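Local coordinates for protein solute carrier family 15 member 1 (Mus musculus, PDB 5A9D) that probably takes part in proton-coupled uptake of dipeptides and other small peptides in the intestine, here represented by its extracellular domain, at residues L10-N15 and T72-N77. Numbering follows the deposited sequence.
Sequences LNIGNN and TLLVWN
Strands 4-11 and 69-76 run parallel here and end together. Three backbone hydrogen bonds join them. Leu10 N gives a nearly straight one to Leu73 O (2.9 Å). Val75 N gives one to Leu10 O (2.9 Å). Ile12 N meets Val75 O almost along the C=O axis of Val75 (2.8 Å). Packing is tight on the face of Leu10 and Leu74. Their side chains lie alongside each other, with the two CD2 methyls 3.6 Å apart. Ile12, just past the strand end, lies side by side with Trp76, and its CD1 is 4.0 Å from Trp76 CE3. The second subunit covers this face: its His124 stacks on the Trp76 ring and its Val102 packs on Leu10. On the other face Val75 CG2 touches Asn11 CB and CA, and Val75 also packs on Val19 and Ile50. With CG anti to its backbone N (chi1 -176°), Asn11 turns its amide forward to the loop, where OD1 accepts from Gly13 N (3.1 Å), closing an Asx turn. Its ND2 donates to Asn15 O (2.9 Å) and to Leu28 O. An alanine here would probably loosen the turn, since all three hydrogen bonds of the amide would go. The far end is looser. There Asn14 N donates a hydrogen bond to Asn77 OD1 (3.1 Å), coming in above the carbonyl plane, and Asn77 is poorly ordered while Asn14 is exposed. The contact thus joins two central strands of a mixed four-stranded sheet, which packs through Val75 against strands 17-21 and 49-52 of a second sheet, as in an immunoglobulin-like beta sandwich.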
loop_
_atom_site.group_PDB
_atom_site.type_symbol
_atom_site.label_atom_id
_atom_site.label_comp_id
_atom_site.label_asym_id
_atom_site.label_seq_id
_atom_site.Cartn_x
_atom_site.Cartn_y
_atom_site.Cartn_z
ATOM N N LEU A 10 5.881 -16.792 -0.633
ATOM C CA LEU A 10 7.321 -16.700 -0.506
ATOM C C LEU A 10 7.684 -17.213 0.885
ATOM O O LEU A 10 7.281 -16.653 1.909
ATOM C CB LEU A 10 7.821 -15.244 -0.782
ATOM C CG LEU A 10 9.262 -14.850 -0.375
ATOM C CD1 LEU A 10 10.322 -15.663 -1.121
ATOM C CD2 LEU A 10 9.528 -13.366 -0.634
ATOM N N ASN A 11 8.404 -18.321 0.902
ATOM C CA ASN A 11 8.888 -18.970 2.103
ATOM C C ASN A 11 10.223 -18.354 2.474
ATOM O O ASN A 11 11.227 -18.606 1.806
ATOM C CB ASN A 11 9.019 -20.474 1.860
ATOM C CG ASN A 11 9.424 -21.237 3.091
ATOM O OD1 ASN A 11 9.742 -20.665 4.120
ATOM N ND2 ASN A 11 9.440 -22.546 3.003
ATOM N N ILE A 12 10.233 -17.564 3.556
ATOM C CA ILE A 12 11.412 -16.862 4.064
ATOM C C ILE A 12 11.947 -17.478 5.372
ATOM O O ILE A 12 12.782 -16.863 6.037
ATOM C CB ILE A 12 11.165 -15.332 4.184
ATOM C CG1 ILE A 12 10.015 -14.987 5.167
ATOM C CG2 ILE A 12 10.923 -14.728 2.816
ATOM C CD1 ILE A 12 9.886 -13.485 5.483
ATOM N N GLY A 13 11.473 -18.679 5.711
ATOM C CA GLY A 13 11.926 -19.420 6.892
ATOM C C GLY A 13 13.075 -20.350 6.548
ATOM O O GLY A 13 13.648 -20.235 5.466
ATOM N N ASN A 14 13.422 -21.279 7.441
ATOM C CA ASN A 14 14.537 -22.220 7.249
ATOM C C ASN A 14 14.103 -23.694 6.985
ATOM O O ASN A 14 14.916 -24.605 7.096
ATOM C CB ASN A 14 15.508 -22.147 8.443
ATOM C CG ASN A 14 14.880 -22.493 9.774
ATOM O OD1 ASN A 14 13.804 -23.114 9.855
ATOM N ND2 ASN A 14 15.543 -22.094 10.860
ATOM N N ASN A 15 12.824 -23.919 6.660
ATOM C CA ASN A 15 12.350 -25.280 6.401
ATOM C C ASN A 15 11.242 -25.299 5.322
ATOM O O ASN A 15 10.801 -24.248 4.854
ATOM C CB ASN A 15 11.887 -25.964 7.732
ATOM C CG ASN A 15 10.610 -25.425 8.373
ATOM O OD1 ASN A 15 10.017 -24.409 7.967
ATOM N ND2 ASN A 15 10.167 -26.084 9.429
ATOM N N THR A 72 1.507 -10.978 -1.732
ATOM C CA THR A 72 2.581 -11.921 -1.454
ATOM C C THR A 72 2.304 -12.430 -0.056
ATOM O O THR A 72 2.288 -11.643 0.885
ATOM C CB THR A 72 3.974 -11.291 -1.567
ATOM O OG1 THR A 72 4.210 -11.072 -2.940
ATOM C CG2 THR A 72 5.108 -12.217 -1.024
ATOM N N LEU A 73 2.067 -13.737 0.070
ATOM C CA LEU A 73 1.906 -14.374 1.348
ATOM C C LEU A 73 3.310 -14.789 1.818
ATOM O O LEU A 73 3.906 -15.753 1.294
ATOM C CB LEU A 73 0.936 -15.575 1.277
ATOM C CG LEU A 73 0.729 -16.384 2.597
ATOM C CD1 LEU A 73 0.075 -15.532 3.716
ATOM C CD2 LEU A 73 -0.098 -17.642 2.343
ATOM N N LEU A 74 3.866 -14.031 2.772
ATOM C CA LEU A 74 5.174 -14.364 3.329
ATOM C C LEU A 74 4.923 -15.428 4.380
ATOM O O LEU A 74 3.992 -15.267 5.157
ATOM C CB LEU A 74 5.849 -13.150 4.002
ATOM C CG LEU A 74 6.300 -11.980 3.133
ATOM C CD1 LEU A 74 6.845 -10.874 4.012
ATOM C CD2 LEU A 74 7.404 -12.402 2.163
ATOM N N VAL A 75 5.684 -16.549 4.351
ATOM C CA VAL A 75 5.560 -17.630 5.346
ATOM C C VAL A 75 6.950 -17.941 5.942
ATOM O O VAL A 75 7.961 -17.858 5.228
ATOM C CB VAL A 75 4.825 -18.915 4.832
ATOM C CG1 VAL A 75 3.379 -18.609 4.415
ATOM C CG2 VAL A 75 5.577 -19.593 3.676
ATOM N N TRP A 76 7.005 -18.281 7.232
ATOM C CA TRP A 76 8.246 -18.642 7.924
ATOM C C TRP A 76 7.944 -19.541 9.122
ATOM O O TRP A 76 6.792 -19.635 9.547
ATOM C CB TRP A 76 9.128 -17.419 8.291
ATOM C CG TRP A 76 8.536 -16.455 9.279
ATOM C CD1 TRP A 76 8.839 -16.360 10.605
ATOM C CD2 TRP A 76 7.631 -15.371 8.995
ATOM N NE1 TRP A 76 8.170 -15.302 11.168
ATOM C CE2 TRP A 76 7.394 -14.697 10.210
ATOM C CE3 TRP A 76 6.967 -14.929 7.831
ATOM C CZ2 TRP A 76 6.505 -13.623 10.312
ATOM C CZ3 TRP A 76 6.106 -13.852 7.921
ATOM C CH2 TRP A 76 5.864 -13.219 9.155
ATOM N N ASN A 77 8.950 -20.258 9.598
ATOM C CA ASN A 77 8.829 -21.191 10.720
ATOM C C ASN A 77 8.717 -20.464 12.083
ATOM O O ASN A 77 9.433 -19.473 12.281
ATOM C CB ASN A 77 10.012 -22.166 10.702
ATOM C CG ASN A 77 11.358 -21.514 10.947
ATOM O OD1 ASN A 77 11.873 -20.747 10.120
ATOM N ND2 ASN A 77 11.958 -21.807 12.099
#